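Local coordinates for mandalate racemase/muconate lactonizing enzyme (Unidentified, PDB 4E4U), which probably acts on an acid substrate as a member of the mandelate racemase/muconate lactonizing enzyme group of the enolase superfamily, its exact reaction not being established, at residues Met1-His9 with Phe58-Pro67; Leu271-Asn282 with His302-Asn312. All coordinates share one frame; numbering follows the deposited sequence. Where two conformers were deposited one is given.

In the fold
The two contacts sit in different domains and illustrate how packing chemistry follows place in the fold. Contact 1 lies toward the surface, its centre about 25 Å from the centre of the chain, where the first strand of the N-terminal domain meets the end of helix 47-61; it combines aromatic and aliphatic packing with two backbone hydrogen bonds. Contact 2 is buried, its centre about 11 Å from the centre of the chain, and joins consecutive parallel strands of the barrel through a ladder of backbone bonds that ends in a cluster of polar side chains. They share no helix or strand. The centres of contacts 1 and 2 are about 31 Å apart, and their nearest atoms about 11 Å.

Contact 1: residues Met1-His9 with Phe58-Pro67; sequences MKIVSLETH and FERHLLNRDP
The ring of Phe58 receives Leu6 squarely on one face: Leu6 CB stands 3.6 Å from the ring centroid and only 3° off its normal, a CH-pi contact. The backbone N of Leu63 lies over the opposite face, offset toward the rim. At the edge, in the plane of the ring, Ile3 CG2 meets Phe58 CE1 at 3.6 Å. Phe58 has CG anti to its own N (chi1 174°), which turns the ring toward the strand, and Leu6 slides past it in the opposite direction, bringing CD2 to Phe58 CB at 3.7 Å.

Ile3 divides its branches: CG2 goes to the phenylalanine, while CD1 reaches Pro67 CB at 3.9 Å. Its backbone is gripped on both polar atoms. Ile3 N donates almost straight to Arg65 O (2.9 Å, 168° at the hydrogen), and Ile3 O accepts from Asn64 N at 2.7 Å. Arg65 O and Asn64 N both belong to the type II turn Leu62-Arg65 after the helix, so the turn is tied to the start of the strand; the Arg65 side chain forms a salt bridge with Glu392 of a second subunit. Lys2 and Asn64 run alongside each other. A water links Met1 N to Asp66 OD2, while Asp66 OD1 is bonded to the backbone N of His68.

Opposite Lys29 of strand 22-30 the chain fits two residues, Val4 and Ser5, in a classic beta bulge. Strand 3-12 is an edge strand, within this chain, of the three-stranded antiparallel sheet, with Leu6 also packed on Ile54 of helix 47-61. Helix 88-109 covers the other end, where Ile104 touches both Ile3 and Pro67.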
loop_
_atom_site.group_PDB
_atom_site.type_symbol
_atom_site.label_atom_id
_atom_site.label_comp_id
_atom_site.label_asym_id
_atom_site.label_seq_id
_atom_site.Cartn_x
_atom_site.Cartn_y
_atom_site.Cartn_z
ATOM N N MET A 1 -24.202 -35.387 -29.515
ATOM C CA MET A 1 -23.403 -36.202 -28.615
ATOM C C MET A 1 -23.674 -35.874 -27.157
ATOM O O MET A 1 -23.615 -34.711 -26.770
ATOM C CB MET A 1 -21.935 -35.937 -28.853
ATOM C CG MET A 1 -21.101 -36.723 -27.908
ATOM S SD MET A 1 -21.266 -38.380 -28.485
ATOM C CE MET A 1 -19.522 -38.678 -28.760
ATOM N N LYS A 2 -23.929 -36.892 -26.339
ATOM C CA LYS A 2 -24.160 -36.645 -24.920
ATOM C C LYS A 2 -23.689 -37.781 -24.013
ATOM O O LYS A 2 -23.614 -38.933 -24.430
ATOM C CB LYS A 2 -25.638 -36.345 -24.660
ATOM C CG LYS A 2 -26.542 -37.552 -24.764
ATOM C CD LYS A 2 -28.007 -37.150 -24.627
ATOM C CE LYS A 2 -28.924 -38.369 -24.645
ATOM N NZ LYS A 2 -30.329 -38.024 -24.295
ATOM N N ILE A 3 -23.372 -37.440 -22.767
ATOM C CA ILE A 3 -22.960 -38.435 -21.781
ATOM C C ILE A 3 -24.194 -39.140 -21.247
ATOM O O ILE A 3 -25.132 -38.488 -20.783
ATOM C CB ILE A 3 -22.230 -37.783 -20.593
ATOM C CG1 ILE A 3 -21.002 -37.008 -21.069
ATOM C CG2 ILE A 3 -21.846 -38.839 -19.565
ATOM C CD1 ILE A 3 -19.965 -37.873 -21.759
ATOM N N VAL A 4 -24.205 -40.467 -21.303
ATOM C CA VAL A 4 -25.390 -41.202 -20.872
ATOM C C VAL A 4 -25.159 -42.107 -19.666
ATOM O O VAL A 4 -26.120 -42.574 -19.054
ATOM C CB VAL A 4 -26.021 -42.026 -22.023
ATOM C CG1 VAL A 4 -26.483 -41.107 -23.143
ATOM C CG2 VAL A 4 -25.041 -43.079 -22.550
ATOM N N SER A 5 -23.902 -42.355 -19.311
ATOM C CA SER A 5 -23.633 -43.250 -18.188
ATOM C C SER A 5 -22.281 -43.024 -17.527
ATOM O O SER A 5 -21.349 -42.497 -18.140
ATOM C CB SER A 5 -23.753 -44.713 -18.617
ATOM O OG SER A 5 -22.737 -45.054 -19.535
ATOM N N LEU A 6 -22.205 -43.456 -16.272
ATOM C CA LEU A 6 -21.020 -43.341 -15.440
ATOM C C LEU A 6 -20.770 -44.664 -14.730
ATOM O O LEU A 6 -21.712 -45.315 -14.271
ATOM C CB LEU A 6 -21.246 -42.267 -14.373
ATOM C CG LEU A 6 -20.377 -42.394 -13.116
ATOM C CD1 LEU A 6 -18.978 -41.915 -13.405
ATOM C CD2 LEU A 6 -20.985 -41.660 -11.927
ATOM N N GLU A 7 -19.500 -45.050 -14.638
ATOM C CA GLU A 7 -19.063 -46.103 -13.725
ATOM C C GLU A 7 -17.968 -45.533 -12.843
ATOM O O GLU A 7 -17.070 -44.845 -13.336
ATOM C CB GLU A 7 -18.464 -47.284 -14.485
ATOM C CG GLU A 7 -19.400 -48.048 -15.388
ATOM C CD GLU A 7 -18.670 -49.163 -16.129
ATOM O OE1 GLU A 7 -17.460 -49.361 -15.874
ATOM O OE2 GLU A 7 -19.298 -49.839 -16.969
ATOM N N THR A 8 -18.023 -45.839 -11.551
ATOM C CA THR A 8 -16.970 -45.442 -10.622
ATOM C C THR A 8 -16.191 -46.671 -10.181
ATOM O O THR A 8 -16.781 -47.688 -9.814
ATOM C CB THR A 8 -17.564 -44.748 -9.392
ATOM O OG1 THR A 8 -18.223 -43.550 -9.810
ATOM C CG2 THR A 8 -16.475 -44.405 -8.379
ATOM N N HIS A 9 -14.868 -46.579 -10.233
ATOM C CA HIS A 9 -14.007 -47.673 -9.817
ATOM C C HIS A 9 -12.976 -47.145 -8.840
ATOM O O HIS A 9 -12.095 -46.375 -9.221
ATOM C CB HIS A 9 -13.315 -48.302 -11.029
ATOM C CG HIS A 9 -14.270 -48.873 -12.028
ATOM N ND1 HIS A 9 -14.838 -50.119 -11.885
ATOM C CD2 HIS A 9 -14.772 -48.362 -13.178
ATOM C CE1 HIS A 9 -15.650 -50.352 -12.899
ATOM N NE2 HIS A 9 -15.627 -49.298 -13.700
ATOM N N PHE A 58 -22.787 -36.416 -10.812
ATOM C CA PHE A 58 -23.018 -36.848 -12.181
ATOM C C PHE A 58 -24.481 -36.680 -12.587
ATOM O O PHE A 58 -24.791 -36.099 -13.633
ATOM C CB PHE A 58 -22.594 -38.302 -12.360
ATOM C CG PHE A 58 -22.945 -38.859 -13.702
ATOM C CD1 PHE A 58 -22.210 -38.496 -14.821
ATOM C CD2 PHE A 58 -24.015 -39.727 -13.854
ATOM C CE1 PHE A 58 -22.535 -38.989 -16.071
ATOM C CE2 PHE A 58 -24.347 -40.229 -15.106
ATOM C CZ PHE A 58 -23.602 -39.862 -16.214
ATOM N N GLU A 59 -25.384 -37.173 -11.750
ATOM C CA GLU A 59 -26.806 -37.102 -12.064
ATOM C C GLU A 59 -27.288 -35.659 -12.217
ATOM O O GLU A 59 -28.022 -35.348 -13.156
ATOM C CB GLU A 59 -27.623 -37.825 -10.992
ATOM C CG GLU A 59 -27.443 -39.331 -11.006
ATOM C CD GLU A 59 -27.948 -39.993 -9.737
ATOM O OE1 GLU A 59 -28.462 -39.277 -8.850
ATOM O OE2 GLU A 59 -27.817 -41.229 -9.624
ATOM N N ARG A 60 -26.867 -34.781 -11.311
ATOM C CA ARG A 60 -27.356 -33.406 -11.318
ATOM C C ARG A 60 -26.731 -32.554 -12.404
ATOM O O ARG A 60 -27.403 -31.697 -12.972
ATOM C CB ARG A 60 -27.125 -32.726 -9.960
ATOM C CG ARG A 60 -27.899 -33.349 -8.832
ATOM C CD ARG A 60 -27.601 -32.663 -7.507
ATOM N NE ARG A 60 -28.069 -33.526 -6.435
ATOM C CZ ARG A 60 -29.337 -33.622 -6.057
ATOM N NH1 ARG A 60 -30.267 -32.864 -6.632
ATOM N NH2 ARG A 60 -29.672 -34.465 -5.092
ATOM N N HIS A 61 -25.448 -32.775 -12.688
ATOM C CA HIS A 61 -24.684 -31.779 -13.434
ATOM C C HIS A 61 -24.072 -32.253 -14.751
ATOM O O HIS A 61 -23.530 -31.434 -15.483
ATOM C CB HIS A 61 -23.588 -31.165 -12.543
ATOM C CG HIS A 61 -24.105 -30.604 -11.258
ATOM N ND1 HIS A 61 -25.039 -29.593 -11.195
ATOM C CD2 HIS A 61 -23.806 -30.920 -9.965
ATOM C CE1 HIS A 61 -25.300 -29.311 -9.939
ATOM N NE2 HIS A 61 -24.570 -30.094 -9.167
ATOM N N LEU A 62 -24.149 -33.549 -15.067
ATOM C CA LEU A 62 -23.505 -34.042 -16.292
ATOM C C LEU A 62 -24.354 -35.010 -17.117
ATOM O O LEU A 62 -24.275 -35.005 -18.344
ATOM C CB LEU A 62 -22.140 -34.677 -15.995
ATOM C CG LEU A 62 -21.304 -35.094 -17.214
ATOM C CD1 LEU A 62 -21.120 -33.928 -18.196
ATOM C CD2 LEU A 62 -19.959 -35.647 -16.777
ATOM N N LEU A 63 -25.146 -35.848 -16.455
ATOM C CA LEU A 63 -25.986 -36.803 -17.169
ATOM C C LEU A 63 -26.797 -36.115 -18.268
ATOM O O LEU A 63 -27.444 -35.092 -18.024
ATOM C CB LEU A 63 -26.917 -37.534 -16.201
ATOM C CG LEU A 63 -27.938 -38.484 -16.839
ATOM C CD1 LEU A 63 -27.255 -39.640 -17.576
ATOM C CD2 LEU A 63 -28.913 -39.019 -15.801
ATOM N N ASN A 64 -26.704 -36.667 -19.479
ATOM C CA ASN A 64 -27.402 -36.182 -20.669
ATOM C C ASN A 64 -26.905 -34.863 -21.250
ATOM O O ASN A 64 -27.576 -34.260 -22.090
ATOM C CB ASN A 64 -28.920 -36.180 -20.464
ATOM C CG ASN A 64 -29.481 -37.576 -20.369
ATOM O OD1 ASN A 64 -29.040 -38.476 -21.083
ATOM N ND2 ASN A 64 -30.434 -37.774 -19.475
ATOM N N ARG A 65 -25.714 -34.442 -20.835
ATOM C CA ARG A 65 -25.102 -33.215 -21.343
ATOM C C ARG A 65 -24.004 -33.517 -22.365
ATOM O O ARG A 65 -23.425 -34.608 -22.379
ATOM C CB ARG A 65 -24.520 -32.381 -20.193
ATOM C CG ARG A 65 -25.543 -31.935 -19.162
ATOM C CD ARG A 65 -26.545 -30.942 -19.729
ATOM N NE ARG A 65 -27.567 -30.629 -18.736
ATOM C CZ ARG A 65 -28.611 -29.838 -18.951
ATOM N NH1 ARG A 65 -28.777 -29.255 -20.130
ATOM N NH2 ARG A 65 -29.490 -29.626 -17.980
ATOM N N ASP A 66 -23.711 -32.541 -23.214
ATOM C CA ASP A 66 -22.662 -32.674 -24.220
ATOM C C ASP A 66 -21.290 -32.616 -23.541
ATOM O O ASP A 66 -21.002 -31.663 -22.820
ATOM C CB ASP A 66 -22.806 -31.520 -25.218
ATOM C CG ASP A 66 -21.954 -31.687 -26.458
ATOM O OD1 ASP A 66 -20.814 -32.190 -26.359
ATOM O OD2 ASP A 66 -22.431 -31.296 -27.548
ATOM N N PRO A 67 -20.425 -33.621 -23.780
ATOM C CA PRO A 67 -19.092 -33.586 -23.156
ATOM C C PRO A 67 -18.243 -32.377 -23.552
ATOM O O PRO A 67 -17.311 -32.034 -22.821
ATOM C CB PRO A 67 -18.431 -34.877 -23.662
ATOM C CG PRO A 67 -19.172 -35.222 -24.911
ATOM C CD PRO A 67 -20.592 -34.809 -24.639
HETATM O O HOH W 1 -23.766 -32.602 -29.622
#

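Contact 2: residues Leu271-Asn282 with His302-Asn312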
loop_
_atom_site.group_PDB
_atom_site.type_symbol
_atom_site.label_atom_id
_atom_site.label_comp_id
_atom_site.label_asym_id
_atom_site.label_seq_id
_atom_site.Cartn_x
_atom_site.Cartn_y
_atom_site.Cartn_z
ATOM N N LEU A 271 -1.318 -15.831 -5.925
ATOM C CA LEU A 271 -0.404 -15.050 -6.757
ATOM C C LEU A 271 -0.459 -13.558 -6.436
ATOM O O LEU A 271 0.570 -12.891 -6.427
ATOM C CB LEU A 271 -0.719 -15.284 -8.235
ATOM C CG LEU A 271 -0.366 -16.680 -8.744
ATOM C CD1 LEU A 271 -1.095 -16.949 -10.049
ATOM C CD2 LEU A 271 1.148 -16.813 -8.919
ATOM N N GLN A 272 -1.651 -13.042 -6.152
ATOM C CA GLN A 272 -1.807 -11.629 -5.793
ATOM C C GLN A 272 -0.999 -11.288 -4.552
ATOM O O GLN A 272 -0.477 -10.182 -4.438
ATOM C CB GLN A 272 -3.278 -11.302 -5.528
ATOM C CG GLN A 272 -4.151 -11.287 -6.754
ATOM C CD GLN A 272 -3.845 -10.136 -7.674
ATOM O OE1 GLN A 272 -3.044 -10.266 -8.601
ATOM N NE2 GLN A 272 -4.485 -8.996 -7.432
ATOM N N ALA A 273 -0.902 -12.242 -3.628
ATOM C CA ALA A 273 -0.165 -12.042 -2.382
ATOM C C ALA A 273 1.346 -12.193 -2.553
ATOM O O ALA A 273 2.097 -11.877 -1.632
ATOM C CB ALA A 273 -0.674 -13.012 -1.309
ATOM N N GLY A 274 1.791 -12.725 -3.692
ATOM C CA GLY A 274 3.192 -13.077 -3.872
ATOM C C GLY A 274 3.541 -14.341 -3.095
ATOM O O GLY A 274 4.664 -14.516 -2.626
ATOM N N GLY A 275 2.560 -15.226 -2.948
ATOM C CA GLY A 275 2.716 -16.391 -2.092
ATOM C C GLY A 275 3.570 -17.527 -2.620
ATOM O O GLY A 275 4.089 -18.314 -1.827
ATOM N N ALA A 276 3.712 -17.638 -3.939
ATOM C CA ALA A 276 4.503 -18.712 -4.534
ATOM C C ALA A 276 4.854 -18.360 -5.965
ATOM O O ALA A 276 4.129 -17.609 -6.620
ATOM C CB ALA A 276 3.737 -20.033 -4.488
ATOM N N SER A 277 5.955 -18.920 -6.460
ATOM C CA SER A 277 6.367 -18.709 -7.845
ATOM C C SER A 277 6.302 -19.988 -8.666
ATOM O O SER A 277 6.564 -19.972 -9.867
ATOM C CB SER A 277 7.777 -18.141 -7.907
ATOM O OG SER A 277 8.689 -19.020 -7.280
ATOM N N ILE A 278 5.969 -21.096 -8.010
ATOM C CA ILE A 278 5.850 -22.389 -8.669
ATOM C C ILE A 278 4.545 -23.002 -8.181
ATOM O O ILE A 278 4.362 -23.200 -6.981
ATOM C CB ILE A 278 7.048 -23.302 -8.326
ATOM C CG1 ILE A 278 8.353 -22.692 -8.859
ATOM C CG2 ILE A 278 6.860 -24.702 -8.902
ATOM C CD1 ILE A 278 9.612 -23.332 -8.284
ATOM N N LEU A 279 3.624 -23.258 -9.111
ATOM C CA LEU A 279 2.286 -23.726 -8.764
ATOM C C LEU A 279 2.142 -25.218 -8.987
ATOM O O LEU A 279 2.279 -25.709 -10.113
ATOM C CB LEU A 279 1.224 -22.999 -9.583
ATOM C CG LEU A 279 1.219 -21.485 -9.505
ATOM C CD1 LEU A 279 -0.023 -20.925 -10.189
ATOM C CD2 LEU A 279 1.286 -21.015 -8.069
ATOM N N GLN A 280 1.848 -25.925 -7.904
ATOM C CA GLN A 280 1.759 -27.375 -7.907
ATOM C C GLN A 280 0.310 -27.846 -7.932
ATOM O O GLN A 280 -0.125 -28.654 -7.109
ATOM C CB GLN A 280 2.503 -27.931 -6.702
ATOM C CG GLN A 280 3.958 -27.506 -6.684
ATOM C CD GLN A 280 4.674 -27.927 -5.432
ATOM O OE1 GLN A 280 4.236 -27.625 -4.322
ATOM N NE2 GLN A 280 5.798 -28.619 -5.601
ATOM N N LEU A 281 -0.435 -27.349 -8.907
ATOM C CA LEU A 281 -1.803 -27.795 -9.097
ATOM C C LEU A 281 -1.843 -29.305 -9.347
ATOM O O LEU A 281 -0.939 -29.874 -9.975
ATOM C CB LEU A 281 -2.434 -27.028 -10.267
ATOM C CG LEU A 281 -1.808 -27.224 -11.655
ATOM C CD1 LEU A 281 -2.407 -28.405 -12.416
ATOM C CD2 LEU A 281 -1.940 -25.958 -12.484
ATOM N N ASN A 282 -2.896 -29.948 -8.857
ATOM C CA ASN A 282 -3.205 -31.314 -9.247
ATOM C C ASN A 282 -4.442 -31.235 -10.131
ATOM O O ASN A 282 -5.493 -30.732 -9.694
ATOM C CB ASN A 282 -3.436 -32.199 -8.024
ATOM C CG ASN A 282 -3.618 -33.658 -8.392
ATOM O OD1 ASN A 282 -4.442 -33.996 -9.250
ATOM N ND2 ASN A 282 -2.861 -34.533 -7.742
ATOM N N HIS A 302 2.084 -13.610 -14.071
ATOM C CA HIS A 302 2.935 -13.327 -12.912
ATOM C C HIS A 302 4.373 -13.813 -13.102
ATOM O O HIS A 302 5.195 -13.712 -12.187
ATOM C CB HIS A 302 2.358 -13.956 -11.643
ATOM C CG HIS A 302 1.104 -13.303 -11.171
ATOM N ND1 HIS A 302 1.095 -12.270 -10.262
ATOM C CD2 HIS A 302 -0.196 -13.529 -11.504
ATOM C CE1 HIS A 302 -0.154 -11.899 -10.034
ATOM N NE2 HIS A 302 -0.952 -12.639 -10.773
ATOM N N TYR A 303 4.673 -14.336 -14.289
ATOM C CA TYR A 303 5.967 -14.975 -14.577
ATOM C C TYR A 303 6.269 -16.114 -13.582
ATOM O O TYR A 303 7.428 -16.358 -13.214
ATOM C CB TYR A 303 7.133 -13.975 -14.615
ATOM C CG TYR A 303 7.211 -13.036 -15.804
ATOM C CD1 TYR A 303 6.215 -12.964 -16.769
ATOM C CD2 TYR A 303 8.335 -12.250 -15.974
ATOM C CE1 TYR A 303 6.328 -12.084 -17.851
ATOM C CE2 TYR A 303 8.456 -11.371 -17.032
ATOM C CZ TYR A 303 7.458 -11.298 -17.974
ATOM O OH TYR A 303 7.598 -10.423 -19.029
ATOM N N ALA A 304 5.211 -16.801 -13.159
ATOM C CA ALA A 304 5.331 -18.002 -12.344
ATOM C C ALA A 304 5.321 -19.228 -13.250
ATOM O O ALA A 304 4.942 -19.147 -14.423
ATOM C CB ALA A 304 4.198 -18.069 -11.308
ATOM N N GLN A 305 5.717 -20.367 -12.701
ATOM C CA GLN A 305 5.759 -21.609 -13.457
ATOM C C GLN A 305 4.806 -22.631 -12.865
ATOM O O GLN A 305 4.369 -22.506 -11.717
ATOM C CB GLN A 305 7.171 -22.187 -13.441
ATOM C CG GLN A 305 8.208 -21.303 -14.086
ATOM C CD GLN A 305 9.597 -21.862 -13.911
ATOM O OE1 GLN A 305 10.157 -21.850 -12.802
ATOM N NE2 GLN A 305 10.161 -22.400 -14.997
ATOM N N ILE A 306 4.438 -23.635 -13.653
ATOM C CA ILE A 306 3.658 -24.737 -13.105
ATOM C C ILE A 306 4.500 -25.999 -12.994
ATOM O O ILE A 306 5.357 -26.285 -13.833
ATOM C CB ILE A 306 2.350 -25.036 -13.885
ATOM C CG1 ILE A 306 2.646 -25.700 -15.234
ATOM C CG2 ILE A 306 1.509 -23.769 -14.036
ATOM C CD1 ILE A 306 1.423 -26.324 -15.872
ATOM N N ALA A 307 4.261 -26.727 -11.916
ATOM C CA ALA A 307 4.931 -27.991 -11.642
ATOM C C ALA A 307 3.876 -28.913 -11.056
ATOM O O ALA A 307 3.753 -29.026 -9.833
ATOM C CB ALA A 307 6.070 -27.789 -10.658
ATOM N N PRO A 308 3.077 -29.552 -11.921
ATOM C CA PRO A 308 1.898 -30.249 -11.397
ATOM C C PRO A 308 2.234 -31.361 -10.412
ATOM O O PRO A 308 3.207 -32.111 -10.569
ATOM C CB PRO A 308 1.234 -30.819 -12.653
ATOM C CG PRO A 308 1.693 -29.923 -13.760
ATOM C CD PRO A 308 3.113 -29.560 -13.394
ATOM N N HIS A 309 1.397 -31.440 -9.386
ATOM C CA HIS A 309 1.512 -32.433 -8.333
ATOM C C HIS A 309 0.922 -33.756 -8.794
ATOM O O HIS A 309 -0.049 -33.790 -9.561
ATOM C CB HIS A 309 0.745 -31.931 -7.106
ATOM C CG HIS A 309 0.511 -32.977 -6.063
ATOM N ND1 HIS A 309 -0.624 -33.756 -6.035
ATOM C CD2 HIS A 309 1.250 -33.351 -4.991
ATOM C CE1 HIS A 309 -0.563 -34.584 -5.006
ATOM N NE2 HIS A 309 0.563 -34.355 -4.358
ATOM N N LEU A 310 1.492 -34.849 -8.307
ATOM C CA LEU A 310 0.942 -36.161 -8.586
ATOM C C LEU A 310 1.225 -37.103 -7.415
ATOM O O LEU A 310 2.377 -37.420 -7.128
ATOM C CB LEU A 310 1.530 -36.707 -9.892
ATOM C CG LEU A 310 0.625 -37.562 -10.774
ATOM C CD1 LEU A 310 0.259 -38.860 -10.069
ATOM C CD2 LEU A 310 -0.622 -36.785 -11.185
ATOM N N TYR A 311 0.167 -37.523 -6.727
ATOM C CA TYR A 311 0.272 -38.579 -5.727
ATOM C C TYR A 311 -0.996 -39.405 -5.819
ATOM O O TYR A 311 -1.831 -39.419 -4.911
ATOM C CB TYR A 311 0.474 -38.037 -4.304
ATOM C CG TYR A 311 0.960 -39.130 -3.376
ATOM C CD1 TYR A 311 2.226 -39.684 -3.538
ATOM C CD2 TYR A 311 0.148 -39.642 -2.369
ATOM C CE1 TYR A 311 2.678 -40.703 -2.721
ATOM C CE2 TYR A 311 0.599 -40.667 -1.537
ATOM C CZ TYR A 311 1.865 -41.186 -1.719
ATOM O OH TYR A 311 2.324 -42.200 -0.907
ATOM N N ASN A 312 -1.136 -40.088 -6.947
ATOM C CA ASN A 312 -2.379 -40.748 -7.307
ATOM C C ASN A 312 -2.108 -41.606 -8.539
ATOM O O ASN A 312 -0.940 -41.900 -8.830
ATOM C CB ASN A 312 -3.536 -39.735 -7.492
ATOM C CG ASN A 312 -3.180 -38.565 -8.395
ATOM O OD1 ASN A 312 -2.556 -37.585 -7.969
ATOM N ND2 ASN A 312 -3.612 -38.645 -9.645
HETATM O O HOH W 2 -3.815 -12.666 -11.017
HETATM O O HOH W 3 9.175 -19.912 -10.953
HETATM O O HOH W 4 5.147 -30.655 -7.863
HETATM O O HOH W 5 -3.841 -35.988 -11.105
#
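Leu271 lies over one face of the His302 ring, its CB 3.7 Å from the centroid of that ring and nearly over its centre. Gln272 OE1 comes to the edge of the same ring, 3.6 Å from His302 CE1, with amide and ring about perpendicular (78°); a water bonded to His302 NE2 also lies in the ring plane.

At the other end of the contact Asn282 spreads its amide between two acceptors. Its ND2 donates to His309 ND1 at 2.9 Å, in the planes of both groups although these are turned 48° apart, and to Asn312 OD1 at 3.1 Å. With CG anti to the backbone N (chi1 -174°), Asn282 carries its amide across to both partners. Asn312 OD1 takes a second bond from Tyr311 N, which arrives from the opposite face of its carboxamide. A water joins Asn282 OD1 to Asn312 ND2, and Asn282 OD1 is also held by Ala284 N.

Between these ends the strands run parallel. Leu279 N donates to Gln305 O at 2.8 Å, while Leu279 O receives Ala307 N at 2.9 Å; farther along, His309 N reaches Leu281 O. On the sheet face bearing Ile278, its CG2 meets Ala307 CB at 3.6 Å.

This is a beta-alpha-beta crossover of the TIM-type barrel. Helix 289-301 connects strands 278-279 and 305-306 and packs on Leu279 through Ile295 and Ala299; strand 255-257 flanks strand 278-279, and helix 314-325 covers Ile306 and Pro308.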